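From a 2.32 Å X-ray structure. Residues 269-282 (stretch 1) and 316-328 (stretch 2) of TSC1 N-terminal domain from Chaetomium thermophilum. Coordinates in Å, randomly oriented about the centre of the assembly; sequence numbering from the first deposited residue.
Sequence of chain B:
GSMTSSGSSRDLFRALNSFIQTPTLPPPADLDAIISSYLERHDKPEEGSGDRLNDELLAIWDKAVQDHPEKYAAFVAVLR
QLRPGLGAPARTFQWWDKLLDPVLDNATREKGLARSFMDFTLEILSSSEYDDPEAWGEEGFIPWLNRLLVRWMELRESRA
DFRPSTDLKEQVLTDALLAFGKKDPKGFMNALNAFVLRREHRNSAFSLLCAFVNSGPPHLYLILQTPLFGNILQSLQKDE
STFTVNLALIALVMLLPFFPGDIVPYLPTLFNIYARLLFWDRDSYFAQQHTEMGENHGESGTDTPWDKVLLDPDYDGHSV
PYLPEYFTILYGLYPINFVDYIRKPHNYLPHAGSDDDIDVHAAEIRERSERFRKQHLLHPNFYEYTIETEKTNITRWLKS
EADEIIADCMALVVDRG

Stretch 1, residues 269-282: TLFNIYARLLFWDR
Stretch 2, residues 316-328: DGHSVPYLPEYFT

Residues 269-278 continue a helix that begins earlier in the chain. A type I turn runs from Phe279 to Arg282, closed by Arg282 N to Phe279 O at 3.1 Å. The second stretch approaches as a loop, 316-322, with phi/psi of -101/-1 at His318 and -86/116 at Val320. It makes a type I turn from Val320 to Leu323 and enters a helix at 323, with Tyr322 at the N-cap position. The two helices run roughly antiparallel, at 150° between their N-to-C directions, and their axes come within 10.8 Å. The register follows from the nearest CA atoms. Tyr274 CA lies 7.5 Å from Phe327 CA, Leu277 CA 6.6 Å from Val320 CA, Trp280 CA 5.7 Å from Ser319 CA, and Asp281 CA 5.1 Å from His318 CA. The chains thus draw closer from the helices toward the loops. Together they bury 633 Å².

Tyr326 has the largest covered area, 99 Å². Its CA-to-CB bond points toward the first helix, with chi1 t (-172°) and chi2 46°. This carries the ring to the helix backbone, where Tyr326 OH donates a hydrogen bond to Leu270 O at 2.8 Å. It is the only hydrogen bond across the contact. Leu270 O also accepts from Tyr274 N at 3.2 Å, so the hydroxyl adds to the helical bond rather than replacing it. The carbonyl oxygen sits at the edge of the Tyr326 ring, near its plane. The ring packs against the helix through Tyr326 CE2, 3.7 Å from Tyr274 CB and 4.1 Å from Ile273 CG2.

Leu323 and Tyr274 each have 79 Å² covered. The CA-to-CB bond of Leu323 points toward the first stretch, with chi1 t (-178°) and chi2 p (59°). Both methyls touch Leu277; CD1 also meets Tyr274 and CD2 also meets Leu278. Leu323 CD1 lies 3.8 Å from Tyr274 CD1 and 3.9 Å from Leu277 CB. Leu323 CD2 lies 3.7 Å from Leu277 O and 4.0 Å from Leu278 CD1. The side chain therefore fits against Tyr274, Leu277 and Leu278.

The CA-to-CB bond of Tyr274 points sideways to the second stretch, with chi1 t (164°) and chi2 81°. Its ring extends to Phe327 (chi1 t, chi2 -82°). The ring centroids are 5.8 Å apart and the planes meet at 55°, an oblique pairing. Tyr274 CE1 is 3.7 Å from Phe327 CD2. Tyr274 OH lies at the edge of the Phe327 ring, 3.6 Å from Phe327 CD2, and is hydrogen-bonded elsewhere in the structure.

At the loop end, the CA-to-CB bonds of Trp280 (chi1 t, chi2 -108°) and Val320 (chi1 t) point toward each other's stretches. Val320 CG2 lies over one face of the indole, 4.0 Å from the centroid of its five-membered ring and 19° off the normal, a CH-pi contact. The same methyl is 4.2 Å from Leu277 CB. The indole edge meets backbone: Trp280 CD1 is 3.4 Å from His318 O. The CA-to-CB bond of His318 points sideways, but its end leads away; the residue is poorly ordered.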

# COMPACT_ATOMS: atom_id res chain seq x y z
N THR B 269 -8.91 17.43 -15.24
CA THR B 269 -10.32 17.44 -14.90
C THR B 269 -10.66 16.31 -13.93
O THR B 269 -11.37 16.51 -12.94
CB THR B 269 -11.16 17.34 -16.17
OG1 THR B 269 -10.82 18.41 -17.06
CG2 THR B 269 -12.64 17.39 -15.84
N LEU B 270 -10.16 15.10 -14.21
CA LEU B 270 -10.44 13.96 -13.36
C LEU B 270 -9.88 14.16 -11.95
O LEU B 270 -10.52 13.79 -10.96
CB LEU B 270 -9.86 12.69 -13.98
CG LEU B 270 -10.45 12.29 -15.34
CD1 LEU B 270 -9.65 11.17 -15.97
CD2 LEU B 270 -11.91 11.89 -15.19
N PHE B 271 -8.69 14.75 -11.84
CA PHE B 271 -8.11 15.00 -10.53
C PHE B 271 -8.90 16.06 -9.77
O PHE B 271 -9.10 15.94 -8.55
CB PHE B 271 -6.64 15.43 -10.67
CG PHE B 271 -5.75 14.35 -11.24
CD1 PHE B 271 -6.09 13.02 -11.11
CD2 PHE B 271 -4.57 14.69 -11.88
CE1 PHE B 271 -5.27 12.03 -11.63
CE2 PHE B 271 -3.75 13.71 -12.40
CZ PHE B 271 -4.10 12.38 -12.27
N ASN B 272 -9.34 17.11 -10.46
CA ASN B 272 -10.14 18.15 -9.80
C ASN B 272 -11.48 17.61 -9.33
O ASN B 272 -12.00 18.04 -8.30
CB ASN B 272 -10.35 19.33 -10.75
CG ASN B 272 -9.08 20.15 -10.94
OD1 ASN B 272 -8.18 20.12 -10.10
ND2 ASN B 272 -9.02 20.90 -12.03
N ILE B 273 -12.07 16.67 -10.08
CA ILE B 273 -13.32 16.05 -9.64
C ILE B 273 -13.11 15.30 -8.33
O ILE B 273 -13.94 15.37 -7.42
CB ILE B 273 -13.87 15.13 -10.75
CG1 ILE B 273 -14.38 15.96 -11.93
CG2 ILE B 273 -14.99 14.24 -10.20
CD1 ILE B 273 -14.82 15.12 -13.11
N TYR B 274 -12.00 14.56 -8.22
CA TYR B 274 -11.70 13.87 -6.97
C TYR B 274 -11.58 14.84 -5.81
O TYR B 274 -12.10 14.58 -4.72
CB TYR B 274 -10.42 13.05 -7.12
CG TYR B 274 -9.82 12.62 -5.80
CD1 TYR B 274 -10.31 11.51 -5.12
CD2 TYR B 274 -8.77 13.32 -5.23
CE1 TYR B 274 -9.77 11.12 -3.91
CE2 TYR B 274 -8.22 12.93 -4.02
CZ TYR B 274 -8.73 11.83 -3.37
OH TYR B 274 -8.19 11.44 -2.16
N ALA B 275 -10.90 15.97 -6.02
CA ALA B 275 -10.73 16.94 -4.94
C ALA B 275 -12.06 17.55 -4.53
O ALA B 275 -12.29 17.80 -3.34
CB ALA B 275 -9.74 18.02 -5.37
N ARG B 276 -12.95 17.81 -5.49
CA ARG B 276 -14.25 18.36 -5.16
C ARG B 276 -15.07 17.38 -4.33
O ARG B 276 -15.66 17.75 -3.31
CB ARG B 276 -15.02 18.73 -6.43
CG ARG B 276 -16.35 19.40 -6.14
CD ARG B 276 -17.36 19.21 -7.26
NE ARG B 276 -18.58 19.97 -7.00
CZ ARG B 276 -19.76 19.70 -7.55
NH1 ARG B 276 -19.89 18.67 -8.38
NH2 ARG B 276 -20.82 20.45 -7.26
N LEU B 277 -15.11 16.12 -4.75
CA LEU B 277 -15.88 15.12 -4.02
C LEU B 277 -15.25 14.79 -2.68
O LEU B 277 -15.95 14.39 -1.74
CB LEU B 277 -16.03 13.85 -4.86
CG LEU B 277 -16.57 14.06 -6.28
CD1 LEU B 277 -16.88 12.72 -6.96
CD2 LEU B 277 -17.80 14.95 -6.26
N LEU B 278 -13.93 14.96 -2.56
CA LEU B 278 -13.26 14.74 -1.28
C LEU B 278 -13.75 15.72 -0.21
O LEU B 278 -13.75 15.39 0.98
CB LEU B 278 -11.75 14.85 -1.46
CG LEU B 278 -10.87 14.34 -0.31
CD1 LEU B 278 -11.09 12.85 -0.09
CD2 LEU B 278 -9.40 14.63 -0.60
N PHE B 279 -14.17 16.92 -0.62
CA PHE B 279 -14.68 17.94 0.29
C PHE B 279 -16.18 18.14 0.11
O PHE B 279 -16.69 19.26 0.17
CB PHE B 279 -13.96 19.27 0.11
CG PHE B 279 -12.58 19.30 0.71
CD1 PHE B 279 -11.57 18.48 0.23
CD2 PHE B 279 -12.31 20.15 1.77
CE1 PHE B 279 -10.32 18.52 0.80
CE2 PHE B 279 -11.05 20.19 2.34
CZ PHE B 279 -10.06 19.37 1.85
N TRP B 280 -16.91 17.05 -0.13
CA TRP B 280 -18.34 17.16 -0.40
C TRP B 280 -19.11 17.72 0.79
O TRP B 280 -20.16 18.34 0.61
CB TRP B 280 -18.90 15.79 -0.79
CG TRP B 280 -20.30 15.85 -1.32
CD1 TRP B 280 -21.43 15.43 -0.69
CD2 TRP B 280 -20.71 16.38 -2.59
NE1 TRP B 280 -22.53 15.66 -1.49
CE2 TRP B 280 -22.11 16.24 -2.66
CE3 TRP B 280 -20.03 16.95 -3.67
CZ2 TRP B 280 -22.84 16.65 -3.77
CZ3 TRP B 280 -20.76 17.36 -4.77
CH2 TRP B 280 -22.15 17.20 -4.81
N ASP B 281 -18.60 17.52 2.01
CA ASP B 281 -19.29 18.02 3.19
C ASP B 281 -19.05 19.50 3.45
O ASP B 281 -19.66 20.06 4.37
CB ASP B 281 -18.87 17.21 4.42
CG ASP B 281 -17.36 17.13 4.60
OD1 ASP B 281 -16.63 17.86 3.90
OD2 ASP B 281 -16.91 16.33 5.44
N ARG B 282 -18.20 20.16 2.67
CA ARG B 282 -17.93 21.58 2.87
C ARG B 282 -18.71 22.42 1.87
O ARG B 282 -19.92 22.24 1.71
CB ARG B 282 -16.43 21.87 2.73
CG ARG B 282 -16.06 23.32 3.01
CD ARG B 282 -14.57 23.56 2.81
NE ARG B 282 -13.75 22.77 3.73
CZ ARG B 282 -13.43 23.16 4.96
NH1 ARG B 282 -13.85 24.32 5.43
NH2 ARG B 282 -12.68 22.38 5.73
N ASP B 316 -30.35 13.39 -0.01
CA ASP B 316 -28.93 13.55 -0.31
C ASP B 316 -28.10 13.62 0.97
O ASP B 316 -28.37 14.42 1.86
CB ASP B 316 -28.69 14.81 -1.16
CG ASP B 316 -29.07 14.62 -2.61
OD1 ASP B 316 -29.08 13.46 -3.08
OD2 ASP B 316 -29.39 15.62 -3.27
N GLY B 317 -27.08 12.76 1.04
CA GLY B 317 -26.17 12.73 2.16
C GLY B 317 -25.04 13.74 2.05
O GLY B 317 -25.01 14.60 1.16
N HIS B 318 -24.09 13.62 2.97
CA HIS B 318 -22.96 14.54 3.08
C HIS B 318 -21.67 13.98 2.50
O HIS B 318 -20.64 14.67 2.53
CB HIS B 318 -22.75 14.92 4.55
CG HIS B 318 -23.93 15.60 5.17
ND1 HIS B 318 -24.53 16.70 4.59
CD2 HIS B 318 -24.63 15.33 6.29
CE1 HIS B 318 -25.55 17.09 5.35
NE2 HIS B 318 -25.63 16.27 6.38
N SER B 319 -21.68 12.75 1.98
CA SER B 319 -20.50 12.17 1.37
C SER B 319 -20.89 11.34 0.16
O SER B 319 -21.98 10.77 0.10
CB SER B 319 -19.72 11.30 2.38
OG SER B 319 -20.49 10.17 2.77
N VAL B 320 -19.98 11.27 -0.81
CA VAL B 320 -20.20 10.53 -2.05
C VAL B 320 -19.80 9.08 -1.80
O VAL B 320 -18.62 8.81 -1.54
CB VAL B 320 -19.40 11.13 -3.21
CG1 VAL B 320 -19.72 10.40 -4.50
CG2 VAL B 320 -19.70 12.62 -3.34
N PRO B 321 -20.74 8.13 -1.87
CA PRO B 321 -20.40 6.74 -1.51
C PRO B 321 -19.34 6.10 -2.40
O PRO B 321 -18.52 5.33 -1.91
CB PRO B 321 -21.75 6.01 -1.63
CG PRO B 321 -22.77 7.08 -1.46
CD PRO B 321 -22.19 8.31 -2.08
N TYR B 322 -19.34 6.41 -3.70
CA TYR B 322 -18.45 5.75 -4.64
C TYR B 322 -17.09 6.43 -4.76
O TYR B 322 -16.30 6.06 -5.63
CB TYR B 322 -19.11 5.68 -6.02
CG TYR B 322 -18.89 4.36 -6.73
CD1 TYR B 322 -19.45 3.19 -6.24
CD2 TYR B 322 -18.13 4.28 -7.89
CE1 TYR B 322 -19.26 1.98 -6.87
CE2 TYR B 322 -17.93 3.07 -8.54
CZ TYR B 322 -18.50 1.93 -8.02
OH TYR B 322 -18.31 0.72 -8.66
N LEU B 323 -16.80 7.42 -3.90
CA LEU B 323 -15.50 8.07 -3.93
C LEU B 323 -14.32 7.12 -3.72
O LEU B 323 -13.31 7.27 -4.43
CB LEU B 323 -15.47 9.21 -2.90
CG LEU B 323 -14.18 10.03 -2.84
CD1 LEU B 323 -13.89 10.68 -4.18
CD2 LEU B 323 -14.25 11.08 -1.74
N PRO B 324 -14.36 6.16 -2.78
CA PRO B 324 -13.21 5.25 -2.64
C PRO B 324 -12.88 4.48 -3.91
O PRO B 324 -11.71 4.31 -4.25
CB PRO B 324 -13.64 4.31 -1.51
CG PRO B 324 -14.62 5.09 -0.72
CD PRO B 324 -15.36 5.93 -1.72
N GLU B 325 -13.90 4.01 -4.63
CA GLU B 325 -13.66 3.31 -5.89
C GLU B 325 -13.06 4.25 -6.94
O GLU B 325 -12.31 3.80 -7.82
CB GLU B 325 -14.95 2.68 -6.41
CG GLU B 325 -15.51 1.57 -5.52
CD GLU B 325 -16.27 2.10 -4.31
OE1 GLU B 325 -16.23 3.32 -4.06
OE2 GLU B 325 -16.92 1.29 -3.62
N TYR B 326 -13.39 5.54 -6.87
CA TYR B 326 -12.81 6.50 -7.80
C TYR B 326 -11.32 6.70 -7.54
O TYR B 326 -10.52 6.81 -8.48
CB TYR B 326 -13.56 7.83 -7.72
CG TYR B 326 -13.16 8.83 -8.78
CD1 TYR B 326 -13.04 8.45 -10.11
CD2 TYR B 326 -12.93 10.16 -8.45
CE1 TYR B 326 -12.68 9.37 -11.08
CE2 TYR B 326 -12.57 11.08 -9.42
CZ TYR B 326 -12.45 10.68 -10.73
OH TYR B 326 -12.09 11.60 -11.69
N PHE B 327 -10.93 6.75 -6.26
CA PHE B 327 -9.51 6.79 -5.92
C PHE B 327 -8.79 5.57 -6.47
O PHE B 327 -7.68 5.68 -7.02
CB PHE B 327 -9.34 6.88 -4.40
CG PHE B 327 -7.90 7.02 -3.95
CD1 PHE B 327 -7.08 5.90 -3.84
CD2 PHE B 327 -7.39 8.26 -3.61
CE1 PHE B 327 -5.77 6.03 -3.43
CE2 PHE B 327 -6.08 8.39 -3.19
CZ PHE B 327 -5.27 7.27 -3.10
N THR B 328 -9.40 4.39 -6.34
CA THR B 328 -8.76 3.16 -6.78
C THR B 328 -8.52 3.17 -8.29
O THR B 328 -7.44 2.78 -8.75
CB THR B 328 -9.62 1.95 -6.39
OG1 THR B 328 -9.60 1.80 -4.96
CG2 THR B 328 -9.10 0.68 -7.04